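Local atomic coordinates of DSBA-like thioredoxin domain-containing protein (Pseudomonas aeruginosa PAO1, PDB entry 5HFI), a protein that probably acts as a cytosolic oxidoreductase of the DsbA-like thioredoxin class, reducing disulfides and forming a mixed disulfide with glutathione. Residues D14-W19 and R121-E126; G22-L27 and T73-G78; T89-D94 and G127-E132; A100-A105 and A114-I119. One frame throughout, in Å; residues are numbered along the deposited sequence. Where two conformers were deposited one is given.

Interaction 1. Residues D14-W19 and R121-E126; sequences DPLCGW and RAHYVE. With GSH (glutathione), chain B.
Tyr124 OH is bonded to water 1 at 2.8 Å. This water sits in the plane of the phenol ring, at its edge. It also donates a weak, long bond to Leu16 O. The hydroxyl reaches the start of the active-site helix, where Tyr124 OH lies 3.3 Å from Gly18 CA. Gly18 N is as near, but its angle is too poor for a hydrogen bond. Leu16 CD2 makes a CH-pi contact over one face of the His123 imidazole, offset toward the rim at CE1 and 3.8 Å from the ring centroid. His123 CG is anti to the backbone N (chi1 -179°), which starts the ring toward the loop. His123 CD2 covers the centre of one face of the Tyr124 ring. An Asx turn shapes the loop: Leu16 N gives a 3.0 Å bond to Asp14 OD1. Met45 N and Ser95 OG also bind this carboxylate. GSH CA1 packs over one face of the Trp19 indole. No clear direct hydrogen bond joins the segments; ring packing and one water back the loop. Cys17 CB points away from 121-126, and Cys17 SG is joined to glutathione SG2 at 2.0 Å, the mixed disulfide expected in thiol-disulfide exchange.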
loop_
_atom_site.group_PDB
_atom_site.type_symbol
_atom_site.label_atom_id
_atom_site.label_comp_id
_atom_site.label_asym_id
_atom_site.label_seq_id
_atom_site.Cartn_x
_atom_site.Cartn_y
_atom_site.Cartn_z
ATOM N N ASP A 14 3.960 0.989 2.023
ATOM C CA ASP A 14 3.966 -0.237 2.796
ATOM C C ASP A 14 2.533 -0.520 3.215
ATOM O O ASP A 14 1.839 0.401 3.684
ATOM C CB ASP A 14 4.856 -0.174 4.029
ATOM C CG ASP A 14 5.002 -1.518 4.694
ATOM O OD1 ASP A 14 4.185 -1.833 5.587
ATOM O OD2 ASP A 14 5.912 -2.273 4.286
ATOM N N PRO A 15 2.061 -1.756 3.070
ATOM C CA PRO A 15 0.652 -2.045 3.378
ATOM C C PRO A 15 0.261 -1.786 4.826
ATOM O O PRO A 15 -0.924 -1.561 5.093
ATOM C CB PRO A 15 0.498 -3.531 3.017
ATOM C CG PRO A 15 1.690 -3.870 2.183
ATOM C CD PRO A 15 2.787 -2.954 2.615
ATOM N N LEU A 16 1.208 -1.795 5.765
ATOM C CA LEU A 16 0.899 -1.571 7.172
ATOM C C LEU A 16 1.200 -0.148 7.625
ATOM O O LEU A 16 1.185 0.126 8.831
ATOM C CB LEU A 16 1.654 -2.575 8.043
ATOM C CG LEU A 16 1.142 -4.013 7.893
ATOM C CD1 LEU A 16 2.160 -5.019 8.385
ATOM C CD2 LEU A 16 -0.165 -4.195 8.632
ATOM N N CYS A 17 1.476 0.755 6.689
ATOM C CA CYS A 17 1.707 2.159 7.001
ATOM C C CYS A 17 0.373 2.895 6.971
ATOM O O CYS A 17 -0.295 2.934 5.931
ATOM C CB CYS A 17 2.689 2.775 6.007
ATOM S SG CYS A 17 2.868 4.560 6.173
ATOM N N GLY A 18 -0.018 3.463 8.114
ATOM C CA GLY A 18 -1.299 4.149 8.184
ATOM C C GLY A 18 -1.396 5.313 7.217
ATOM O O GLY A 18 -2.453 5.565 6.633
ATOM N N TRP A 19 -0.295 6.041 7.031
ATOM C CA TRP A 19 -0.334 7.177 6.120
ATOM C C TRP A 19 -0.460 6.733 4.669
ATOM O O TRP A 19 -1.013 7.470 3.847
ATOM C CB TRP A 19 0.897 8.056 6.324
ATOM C CG TRP A 19 0.759 8.927 7.526
ATOM C CD1 TRP A 19 1.445 8.824 8.700
ATOM C CD2 TRP A 19 -0.149 10.022 7.683
ATOM N NE1 TRP A 19 1.029 9.799 9.575
ATOM C CE2 TRP A 19 0.050 10.547 8.974
ATOM C CE3 TRP A 19 -1.107 10.614 6.853
ATOM C CZ2 TRP A 19 -0.673 11.636 9.456
ATOM C CZ3 TRP A 19 -1.826 11.695 7.335
ATOM C CH2 TRP A 19 -1.604 12.194 8.624
ATOM N N ARG A 121 -8.163 -2.158 3.126
ATOM C CA ARG A 121 -9.525 -2.252 3.641
ATOM C C ARG A 121 -9.686 -3.460 4.558
ATOM O O ARG A 121 -10.319 -3.364 5.616
ATOM C CB ARG A 121 -10.527 -2.314 2.487
ATOM C CG ARG A 121 -10.670 -1.013 1.708
ATOM C CD ARG A 121 -11.777 -1.116 0.665
ATOM N NE ARG A 121 -12.235 0.197 0.220
ATOM C CZ ARG A 121 -11.907 0.751 -0.943
ATOM N NH1 ARG A 121 -11.117 0.103 -1.790
ATOM N NH2 ARG A 121 -12.372 1.953 -1.262
ATOM N N ALA A 122 -9.116 -4.606 4.174
ATOM C CA ALA A 122 -9.219 -5.795 5.018
ATOM C C ALA A 122 -8.588 -5.556 6.384
ATOM O O ALA A 122 -9.081 -6.054 7.402
ATOM C CB ALA A 122 -8.565 -6.989 4.324
ATOM N N HIS A 123 -7.521 -4.808 6.435
ATOM C CA HIS A 123 -6.825 -4.519 7.678
ATOM C C HIS A 123 -7.517 -3.412 8.505
ATOM O O HIS A 123 -7.968 -3.689 9.580
ATOM C CB HIS A 123 -5.411 -4.101 7.359
ATOM C CG HIS A 123 -4.548 -3.793 8.541
ATOM N ND1 HIS A 123 -3.944 -4.767 9.293
ATOM C CD2 HIS A 123 -4.106 -2.620 9.029
ATOM C CE1 HIS A 123 -3.198 -4.205 10.212
ATOM N NE2 HIS A 123 -3.289 -2.903 10.082
ATOM N N TYR A 124 -7.690 -2.218 7.911
ATOM C CA TYR A 124 -8.143 -1.061 8.679
ATOM C C TYR A 124 -9.655 -1.021 8.870
ATOM O O TYR A 124 -10.133 -0.448 9.855
ATOM C CB TYR A 124 -7.672 0.223 7.997
ATOM C CG TYR A 124 -6.177 0.414 8.046
ATOM C CD1 TYR A 124 -5.548 0.775 9.232
ATOM C CD2 TYR A 124 -5.393 0.220 6.913
ATOM C CE1 TYR A 124 -4.187 0.949 9.288
ATOM C CE2 TYR A 124 -4.026 0.389 6.959
ATOM C CZ TYR A 124 -3.431 0.755 8.152
ATOM O OH TYR A 124 -2.072 0.931 8.225
ATOM N N VAL A 125 -10.420 -1.594 7.951
ATOM C CA VAL A 125 -11.875 -1.599 8.049
ATOM C C VAL A 125 -12.389 -2.910 8.628
ATOM O O VAL A 125 -13.191 -2.912 9.561
ATOM C CB VAL A 125 -12.503 -1.309 6.668
ATOM C CG1 VAL A 125 -14.013 -1.464 6.730
ATOM C CG2 VAL A 125 -12.119 0.084 6.201
ATOM N N GLU A 126 -11.922 -4.034 8.095
ATOM C CA GLU A 126 -12.450 -5.341 8.462
ATOM C C GLU A 126 -11.691 -6.007 9.602
ATOM O O GLU A 126 -12.188 -6.993 10.158
ATOM C CB GLU A 126 -12.444 -6.265 7.239
ATOM C CG GLU A 126 -13.436 -5.856 6.163
ATOM C CD GLU A 126 -13.121 -6.470 4.806
ATOM O OE1 GLU A 126 -13.253 -5.754 3.788
ATOM O OE2 GLU A 126 -12.739 -7.660 4.761
HETATM N N1 GSH B . 3.188 11.354 5.583
HETATM C CA1 GSH B . 3.114 11.621 7.009
HETATM C C1 GSH B . 3.161 13.127 7.258
HETATM O O11 GSH B . 3.845 13.584 8.213
HETATM O O12 GSH B . 2.518 13.911 6.510
HETATM C CB1 GSH B . 4.292 10.950 7.710
HETATM C CG1 GSH B . 4.618 9.650 6.982
HETATM C CD1 GSH B . 5.179 8.621 7.959
HETATM O OE1 GSH B . 5.588 8.964 9.019
HETATM N N2 GSH B . 5.205 7.219 7.586
HETATM C CA2 GSH B . 5.742 6.232 8.503
HETATM C C2 GSH B . 7.249 6.144 8.266
HETATM O O2 GSH B . 7.665 5.797 7.210
HETATM C CB2 GSH B . 5.093 4.870 8.249
HETATM S SG2 GSH B . 3.285 5.012 8.089
HETATM N N3 GSH B . 8.176 6.497 9.327
HETATM C CA3 GSH B . 9.608 6.423 9.102
HETATM C C3 GSH B . 10.026 4.970 8.890
HETATM O O31 GSH B . 10.772 4.665 7.923
HETATM O O32 GSH B . 9.622 4.080 9.683
HETATM O O HOH W 1 -1.219 1.635 10.777
#

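Interaction 2. Residues G22-L27 and T73-G78; sequences GASPLL and TGQPFG
The flat end of Gln75 and the ring of Pro25 meet tip to tip, with Pro25 CG and CD over one face of the amide. Pro25 CG and Pro25 CD are each 3.9 Å from Gln75 CD. Ser24 CB approaches the amide from the same side. The contact joins the CxxC-bearing helix 18-22 of the thioredoxin fold, at its junction with helix 24-30, to the ST turn that ends helix 64-73. In that turn Gln75 N donates to Thr73 OG1 at 3.2 Å, with an N-H...O angle of 158°. Thr73 OG1 is also hydrogen-bonded to Ile69 O, one turn back. Gly74 follows with positive phi as the chain leaves the helix, and the CB of Gln75 points toward 22-27. The Gln75 chain bends at chi2 (-72°), which carries CD away from a straight extension. Gln75 CG rests on Gly22 CA at 3.9 Å. No hydrogen bond crosses between the segments. Pro76 O accepts from Tyr21 OH, and Phe77 meets the Tyr21 ring edge to face. Pro25 also touches Pro203 of helix 203-215. The closest approach between the two segments is that of Thr73 CG2 to Gly22 O, at 3.4 Å.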
loop_
_atom_site.group_PDB
_atom_site.type_symbol
_atom_site.label_atom_id
_atom_site.label_comp_id
_atom_site.label_asym_id
_atom_site.label_seq_id
_atom_site.Cartn_x
_atom_site.Cartn_y
_atom_site.Cartn_z
ATOM N N GLY A 22 -3.989 6.440 4.337
ATOM C CA GLY A 22 -4.501 7.788 4.166
ATOM C C GLY A 22 -4.323 8.310 2.754
ATOM O O GLY A 22 -5.107 9.142 2.293
ATOM N N ALA A 23 -3.308 7.820 2.044
ATOM C CA ALA A 23 -3.052 8.219 0.669
ATOM C C ALA A 23 -3.700 7.293 -0.353
ATOM O O ALA A 23 -3.499 7.486 -1.554
ATOM C CB ALA A 23 -1.544 8.283 0.409
ATOM N N SER A 24 -4.462 6.289 0.082
ATOM C CA SER A 24 -5.116 5.403 -0.873
ATOM C C SER A 24 -5.978 6.155 -1.887
ATOM O O SER A 24 -5.963 5.767 -3.067
ATOM C CB SER A 24 -5.946 4.353 -0.123
ATOM O OG SER A 24 -6.396 3.333 -1.008
ATOM N N PRO A 25 -6.723 7.204 -1.525
ATOM C CA PRO A 25 -7.453 7.937 -2.574
ATOM C C PRO A 25 -6.535 8.619 -3.573
ATOM O O PRO A 25 -6.938 8.834 -4.723
ATOM C CB PRO A 25 -8.299 8.951 -1.785
ATOM C CG PRO A 25 -8.313 8.457 -0.391
ATOM C CD PRO A 25 -7.024 7.751 -0.190
ATOM N N LEU A 26 -5.306 8.961 -3.174
ATOM C CA LEU A 26 -4.372 9.565 -4.118
ATOM C C LEU A 26 -3.872 8.544 -5.134
ATOM O O LEU A 26 -3.718 8.861 -6.318
ATOM C CB LEU A 26 -3.194 10.188 -3.370
ATOM C CG LEU A 26 -3.540 11.192 -2.272
ATOM C CD1 LEU A 26 -2.283 11.889 -1.777
ATOM C CD2 LEU A 26 -4.561 12.205 -2.765
ATOM N N LEU A 27 -3.597 7.316 -4.687
ATOM C CA LEU A 27 -3.225 6.268 -5.632
ATOM C C LEU A 27 -4.383 5.942 -6.568
ATOM O O LEU A 27 -4.179 5.746 -7.772
ATOM C CB LEU A 27 -2.770 5.016 -4.883
ATOM C CG LEU A 27 -2.393 3.819 -5.757
ATOM C CD1 LEU A 27 -1.267 4.192 -6.717
ATOM C CD2 LEU A 27 -1.993 2.635 -4.892
ATOM N N THR A 73 -7.790 12.789 6.215
ATOM C CA THR A 73 -8.072 12.201 4.912
ATOM C C THR A 73 -9.504 11.713 4.747
ATOM O O THR A 73 -9.903 11.404 3.618
ATOM C CB THR A 73 -7.125 11.023 4.640
ATOM O OG1 THR A 73 -7.385 9.970 5.580
ATOM C CG2 THR A 73 -5.679 11.465 4.776
ATOM N N GLY A 74 -10.279 11.625 5.824
ATOM C CA GLY A 74 -11.592 11.020 5.734
ATOM C C GLY A 74 -11.593 9.519 5.550
ATOM O O GLY A 74 -12.663 8.936 5.352
ATOM N N GLN A 75 -10.432 8.875 5.609
ATOM C CA GLN A 75 -10.375 7.433 5.435
ATOM C C GLN A 75 -11.006 6.733 6.637
ATOM O O GLN A 75 -10.790 7.145 7.781
ATOM C CB GLN A 75 -8.930 6.971 5.251
ATOM C CG GLN A 75 -8.369 7.213 3.851
ATOM C CD GLN A 75 -8.961 6.277 2.809
ATOM O OE1 GLN A 75 -8.388 5.231 2.503
ATOM N NE2 GLN A 75 -10.104 6.655 2.251
ATOM N N PRO A 76 -11.794 5.684 6.412
ATOM C CA PRO A 76 -12.511 5.035 7.513
ATOM C C PRO A 76 -11.700 3.957 8.214
ATOM O O PRO A 76 -10.901 3.236 7.615
ATOM C CB PRO A 76 -13.722 4.416 6.802
ATOM C CG PRO A 76 -13.193 4.065 5.453
ATOM C CD PRO A 76 -12.196 5.147 5.099
ATOM N N PHE A 77 -11.941 3.847 9.518
ATOM C CA PHE A 77 -11.354 2.805 10.348
ATOM C C PHE A 77 -12.482 2.080 11.069
ATOM O O PHE A 77 -13.368 2.723 11.641
ATOM C CB PHE A 77 -10.351 3.391 11.349
ATOM C CG PHE A 77 -9.135 4.008 10.706
ATOM C CD1 PHE A 77 -7.939 3.312 10.642
ATOM C CD2 PHE A 77 -9.186 5.287 10.171
ATOM C CE1 PHE A 77 -6.819 3.873 10.057
ATOM C CE2 PHE A 77 -8.071 5.854 9.580
ATOM C CZ PHE A 77 -6.885 5.146 9.525
ATOM N N GLY A 78 -12.454 0.747 11.033
ATOM C CA GLY A 78 -13.558 -0.055 11.512
ATOM C C GLY A 78 -13.400 -0.526 12.946
ATOM O O GLY A 78 -12.298 -0.591 13.485
#

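Interaction 3. Residues T89-D94 and G127-E132; sequences TSAVFD and GRRIAE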
loop_
_atom_site.group_PDB
_atom_site.type_symbol
_atom_site.label_atom_id
_atom_site.label_comp_id
_atom_site.label_asym_id
_atom_site.label_seq_id
_atom_site.Cartn_x
_atom_site.Cartn_y
_atom_site.Cartn_z
ATOM N N THR A 89 -3.842 -10.527 20.572
ATOM C CA THR A 89 -2.457 -10.763 20.966
ATOM C C THR A 89 -1.718 -11.641 19.959
ATOM O O THR A 89 -0.504 -11.486 19.777
ATOM C CB THR A 89 -2.425 -11.386 22.366
ATOM O OG1 THR A 89 -2.812 -10.402 23.332
ATOM C CG2 THR A 89 -1.038 -11.894 22.717
ATOM N N SER A 90 -2.427 -12.539 19.277
ATOM C CA SER A 90 -1.807 -13.518 18.392
ATOM C C SER A 90 -1.659 -13.032 16.954
ATOM O O SER A 90 -1.244 -13.813 16.092
ATOM C CB SER A 90 -2.607 -14.822 18.413
ATOM O OG SER A 90 -3.902 -14.633 17.869
ATOM N N ALA A 91 -1.991 -11.777 16.670
ATOM C CA ALA A 91 -1.807 -11.226 15.336
ATOM C C ALA A 91 -0.394 -10.678 15.183
ATOM O O ALA A 91 0.216 -10.206 16.146
ATOM C CB ALA A 91 -2.832 -10.127 15.056
ATOM N N VAL A 92 0.130 -10.749 13.961
ATOM C CA VAL A 92 1.477 -10.279 13.659
ATOM C C VAL A 92 1.397 -9.243 12.546
ATOM O O VAL A 92 0.710 -9.453 11.538
ATOM C CB VAL A 92 2.418 -11.441 13.279
ATOM C CG1 VAL A 92 1.873 -12.231 12.094
ATOM C CG2 VAL A 92 3.819 -10.924 12.987
ATOM N N PHE A 93 2.074 -8.114 12.744
ATOM C CA PHE A 93 2.180 -7.085 11.714
ATOM C C PHE A 93 3.444 -7.370 10.915
ATOM O O PHE A 93 4.549 -6.991 11.310
ATOM C CB PHE A 93 2.185 -5.687 12.326
ATOM C CG PHE A 93 0.812 -5.166 12.654
ATOM C CD1 PHE A 93 -0.238 -6.038 12.893
ATOM C CD2 PHE A 93 0.567 -3.803 12.704
ATOM C CE1 PHE A 93 -1.501 -5.561 13.189
ATOM C CE2 PHE A 93 -0.693 -3.322 13.000
ATOM C CZ PHE A 93 -1.727 -4.202 13.243
ATOM N N ASP A 94 3.273 -8.060 9.791
ATOM C CA ASP A 94 4.355 -8.477 8.909
ATOM C C ASP A 94 4.078 -7.899 7.531
ATOM O O ASP A 94 3.068 -8.240 6.908
ATOM C CB ASP A 94 4.440 -10.008 8.855
ATOM C CG ASP A 94 5.686 -10.513 8.140
ATOM O OD1 ASP A 94 5.959 -11.736 8.221
ATOM O OD2 ASP A 94 6.382 -9.698 7.490
ATOM N N GLY A 127 -10.514 -5.505 9.962
ATOM C CA GLY A 127 -9.747 -6.112 11.033
ATOM C C GLY A 127 -9.246 -7.504 10.723
ATOM O O GLY A 127 -9.092 -8.319 11.639
ATOM N N ARG A 128 -8.997 -7.804 9.451
ATOM C CA ARG A 128 -8.478 -9.105 9.065
ATOM C C ARG A 128 -6.973 -9.177 9.306
ATOM O O ARG A 128 -6.287 -8.160 9.444
ATOM C CB ARG A 128 -8.779 -9.391 7.593
ATOM C CG ARG A 128 -10.222 -9.161 7.191
ATOM C CD ARG A 128 -11.155 -10.090 7.940
ATOM N NE ARG A 128 -10.729 -11.483 7.848
ATOM C CZ ARG A 128 -10.970 -12.272 6.805
ATOM N NH1 ARG A 128 -11.634 -11.806 5.755
ATOM N NH2 ARG A 128 -10.546 -13.529 6.812
ATOM N N ARG A 129 -6.459 -10.406 9.345
ATOM C CA ARG A 129 -5.036 -10.656 9.576
ATOM C C ARG A 129 -4.361 -10.796 8.215
ATOM O O ARG A 129 -4.224 -11.893 7.674
ATOM C CB ARG A 129 -4.840 -11.884 10.458
ATOM C CG ARG A 129 -5.531 -11.746 11.805
ATOM C CD ARG A 129 -4.838 -12.546 12.884
ATOM N NE ARG A 129 -5.316 -13.916 12.879
ATOM C CZ ARG A 129 -5.125 -14.759 13.884
ATOM N NH1 ARG A 129 -4.475 -14.353 14.970
ATOM N NH2 ARG A 129 -5.589 -16.000 13.810
ATOM N N ILE A 130 -3.923 -9.659 7.660
ATOM C CA ILE A 130 -3.367 -9.644 6.306
ATOM C C ILE A 130 -1.975 -10.245 6.227
ATOM O O ILE A 130 -1.424 -10.363 5.126
ATOM C CB ILE A 130 -3.339 -8.212 5.732
ATOM C CG1 ILE A 130 -2.429 -7.316 6.565
ATOM C CG2 ILE A 130 -4.747 -7.635 5.685
ATOM C CD1 ILE A 130 -2.250 -5.928 5.986
ATOM N N ALA A 131 -1.384 -10.635 7.354
ATOM C CA ALA A 131 -0.124 -11.357 7.315
ATOM C C ALA A 131 -0.313 -12.852 7.107
ATOM O O ALA A 131 0.680 -13.572 6.960
ATOM C CB ALA A 131 0.666 -11.122 8.605
ATOM N N GLU A 132 -1.550 -13.335 7.089
ATOM C CA GLU A 132 -1.807 -14.763 6.992
ATOM C C GLU A 132 -2.199 -15.144 5.571
ATOM O O GLU A 132 -2.996 -14.459 4.922
ATOM C CB GLU A 132 -2.888 -15.201 7.981
ATOM C CG GLU A 132 -2.428 -15.144 9.431
ATOM C CD GLU A 132 -3.488 -15.619 10.404
ATOM O OE1 GLU A 132 -4.680 -15.618 10.028
ATOM O OE2 GLU A 132 -3.126 -15.995 11.542
HETATM O O HOH W 2 -1.812 -9.496 10.120
#
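Arg129 reaches across to Ser90 with a bent chain, while the Ala131 methyl points toward 89-94 and meets Val92 and Asp94. The two residues make most of this surface contact. The Arg129 chain bends at chi3 (-85°), which turns NE out of line with the carbons before it. Arg129 CD packs on Ala91 CB at 3.8 Å. Beyond it, the guanidinium presents its edge to the other segment. Arg129 NH1 donates to Ser90 OG at 3.0 Å. The oxygen is close to the guanidinium plane, but the N-H...O angle of 131° makes the bond rather bent. Ala91 N also lies at this edge. Glu132 takes a different position, with OE2 over one face of the guanidinium. Glu132 OE2 is 3.3 Å from Arg129 NE, a salt bridge by charge alone, since no N-H points at the oxygen. Asp88 completes the polar group. It pairs with Arg129 NH1 and is hydrogen-bonded to Ser90 OG, so it ties together both partners of the bond across the contact.

At the other end, Ala131 CB is 3.4 Å from Val92 O and 3.9 Å from Val92 CG1. Asp94 CB touches the same methyl. Water 2 links the backbones by donating to Val92 O at 2.9 Å and accepting from Ala131 N. Arg129 to Glu132 form a type I beta turn. Each loop leads into a helix, with Asp94 OD2 capping Ala96 N and Glu132 at the N-cap position of helix 133-142. These loops connect helices of the part that DsbA-like proteins insert in the thioredoxin fold, away from the glutathione site.

Interaction 4. Residues A100-A105 and A114-I119; sequences AAVLAA and AMLARI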
loop_
_atom_site.group_PDB
_atom_site.type_symbol
_atom_site.label_atom_id
_atom_site.label_comp_id
_atom_site.label_asym_id
_atom_site.label_seq_id
_atom_site.Cartn_x
_atom_site.Cartn_y
_atom_site.Cartn_z
ATOM N N ALA A 100 3.886 -9.384 -0.960
ATOM C CA ALA A 100 3.911 -10.470 -1.934
ATOM C C ALA A 100 2.566 -10.626 -2.633
ATOM O O ALA A 100 2.519 -10.951 -3.826
ATOM C CB ALA A 100 4.313 -11.781 -1.256
ATOM N N ALA A 101 1.465 -10.393 -1.915
ATOM C CA ALA A 101 0.147 -10.465 -2.539
ATOM C C ALA A 101 -0.024 -9.373 -3.589
ATOM O O ALA A 101 -0.621 -9.609 -4.646
ATOM C CB ALA A 101 -0.945 -10.364 -1.472
ATOM N N VAL A 102 0.494 -8.175 -3.315
ATOM C CA VAL A 102 0.443 -7.098 -4.299
ATOM C C VAL A 102 1.273 -7.468 -5.523
ATOM O O VAL A 102 0.837 -7.298 -6.668
ATOM C CB VAL A 102 0.925 -5.776 -3.671
ATOM C CG1 VAL A 102 1.149 -4.722 -4.740
ATOM C CG2 VAL A 102 -0.065 -5.291 -2.611
ATOM N N LEU A 103 2.486 -7.979 -5.294
ATOM C CA LEU A 103 3.325 -8.436 -6.398
ATOM C C LEU A 103 2.625 -9.509 -7.219
ATOM O O LEU A 103 2.652 -9.472 -8.455
ATOM C CB LEU A 103 4.654 -8.970 -5.863
ATOM C CG LEU A 103 5.691 -7.948 -5.402
ATOM C CD1 LEU A 103 6.935 -8.660 -4.892
ATOM C CD2 LEU A 103 6.039 -7.006 -6.540
ATOM N N ALA A 104 1.996 -10.478 -6.546
ATOM C CA ALA A 104 1.331 -11.567 -7.255
ATOM C C ALA A 104 0.142 -11.062 -8.063
ATOM O O ALA A 104 -0.065 -11.490 -9.204
ATOM C CB ALA A 104 0.892 -12.643 -6.263
ATOM N N ALA A 105 -0.655 -10.158 -7.487
ATOM C CA ALA A 105 -1.786 -9.598 -8.220
ATOM C C ALA A 105 -1.321 -8.821 -9.442
ATOM O O ALA A 105 -1.962 -8.866 -10.499
ATOM C CB ALA A 105 -2.616 -8.701 -7.305
ATOM N N ALA A 114 -5.136 -2.336 -7.158
ATOM C CA ALA A 114 -6.424 -2.767 -6.624
ATOM C C ALA A 114 -6.241 -3.713 -5.446
ATOM O O ALA A 114 -7.007 -3.663 -4.477
ATOM C CB ALA A 114 -7.258 -3.432 -7.719
ATOM N N MET A 115 -5.231 -4.580 -5.504
ATOM C CA MET A 115 -5.011 -5.510 -4.401
ATOM C C MET A 115 -4.511 -4.781 -3.159
ATOM O O MET A 115 -4.917 -5.108 -2.038
ATOM C CB MET A 115 -4.034 -6.608 -4.826
ATOM C CG MET A 115 -3.385 -7.364 -3.670
ATOM S SD MET A 115 -4.544 -8.284 -2.626
ATOM C CE MET A 115 -5.647 -9.006 -3.813
ATOM N N LEU A 116 -3.637 -3.782 -3.335
ATOM C CA LEU A 116 -3.184 -2.993 -2.192
ATOM C C LEU A 116 -4.354 -2.301 -1.507
ATOM O O LEU A 116 -4.461 -2.322 -0.275
ATOM C CB LEU A 116 -2.139 -1.963 -2.634
ATOM C CG LEU A 116 -1.679 -0.972 -1.558
ATOM C CD1 LEU A 116 -0.998 -1.697 -0.401
ATOM C CD2 LEU A 116 -0.754 0.094 -2.141
ATOM N N ALA A 117 -5.244 -1.683 -2.290
ATOM C CA ALA A 117 -6.413 -1.026 -1.712
ATOM C C ALA A 117 -7.296 -2.021 -0.969
ATOM O O ALA A 117 -7.840 -1.704 0.097
ATOM C CB ALA A 117 -7.213 -0.317 -2.806
ATOM N N ARG A 118 -7.457 -3.227 -1.521
ATOM C CA ARG A 118 -8.277 -4.241 -0.861
ATOM C C ARG A 118 -7.616 -4.735 0.420
ATOM O O ARG A 118 -8.298 -4.965 1.428
ATOM C CB ARG A 118 -8.530 -5.411 -1.810
ATOM C CG ARG A 118 -9.437 -6.491 -1.229
ATOM C CD ARG A 118 -10.858 -5.973 -1.042
ATOM N NE ARG A 118 -11.695 -6.904 -0.289
ATOM C CZ ARG A 118 -11.848 -6.874 1.032
ATOM N NH1 ARG A 118 -11.216 -5.961 1.758
ATOM N NH2 ARG A 118 -12.633 -7.761 1.630
ATOM N N ILE A 119 -6.291 -4.918 0.389
ATOM C CA ILE A 119 -5.547 -5.335 1.576
ATOM C C ILE A 119 -5.725 -4.319 2.697
ATOM O O ILE A 119 -5.950 -4.680 3.861
ATOM C CB ILE A 119 -4.057 -5.529 1.232
ATOM C CG1 ILE A 119 -3.828 -6.859 0.514
ATOM C CG2 ILE A 119 -3.187 -5.439 2.484
ATOM C CD1 ILE A 119 -2.416 -7.013 -0.036
#
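Met115 CB meets Ala105 CB at 3.5 Å. Met115 CG is anti to its own backbone N (chi1 161°), and this lays it against the backbone of the other helix. There Met115 CG is 3.9 Å from Val102 CA and 3.7 Å from Ala101 O. The bend at chi2 (63°) turns Met115 SD, which lies 4.3 Å from Ala101 CB.

Val102 CG2 is the second centre of the contact. Val102 CG2 touches Leu116 CB at 3.9 Å and Ile119 CD1 at the same distance. Val102 and Ile119 cross obliquely, and Ile119 CD1 also rests on Ala101 CB. The segments come close at Val102 and Met115, whose CA atoms are 5.7 Å apart. Ala101, Val102 and Ala105 are small, consistent with the 8.9 Å approach of the axes of segments 100-105 and 114-119. The axis directions differ by 147°, so the helices run roughly antiparallel.

A second shell surrounds these residues. Leu136 of helix 133-142 covers Ala101 and Ile119, and Phe153 of helix 149-157 lies on Ala101. Tyr13 of strand 8-13 meets Val102 and Leu116, so one flank of the pair rests on the central sheet. With only a short link between helices 96-109 and 112-124, this is an antiparallel helical hairpin. It belongs to the helical insertion that DsbA-like proteins carry in their thioredoxin fold.

How the interactions relate
Strand 8-13 leads into loop 14-19, which interaction 1 joins to the end of helix 112-124 a hundred residues later. The long loop so closed contains both interactions 2 and 4. Interaction 2 closes a shorter one, from the junction of helices 18-22 and 24-30 to the loop after helix 64-73. Interaction 3 then begins at 89-94 and ends at 127-132, beyond interaction 1, so the two cross. Interaction 4 closes the tight turn between helices 96-109 and 112-124 and lies within the spans of both. Helix 112-124 serves interactions 1 and 4. Interactions 1 and 2 tie the thioredoxin-type part to the helical insertion between strands 37-42 and 182-186; interactions 3 and 4 join parts of the insertion.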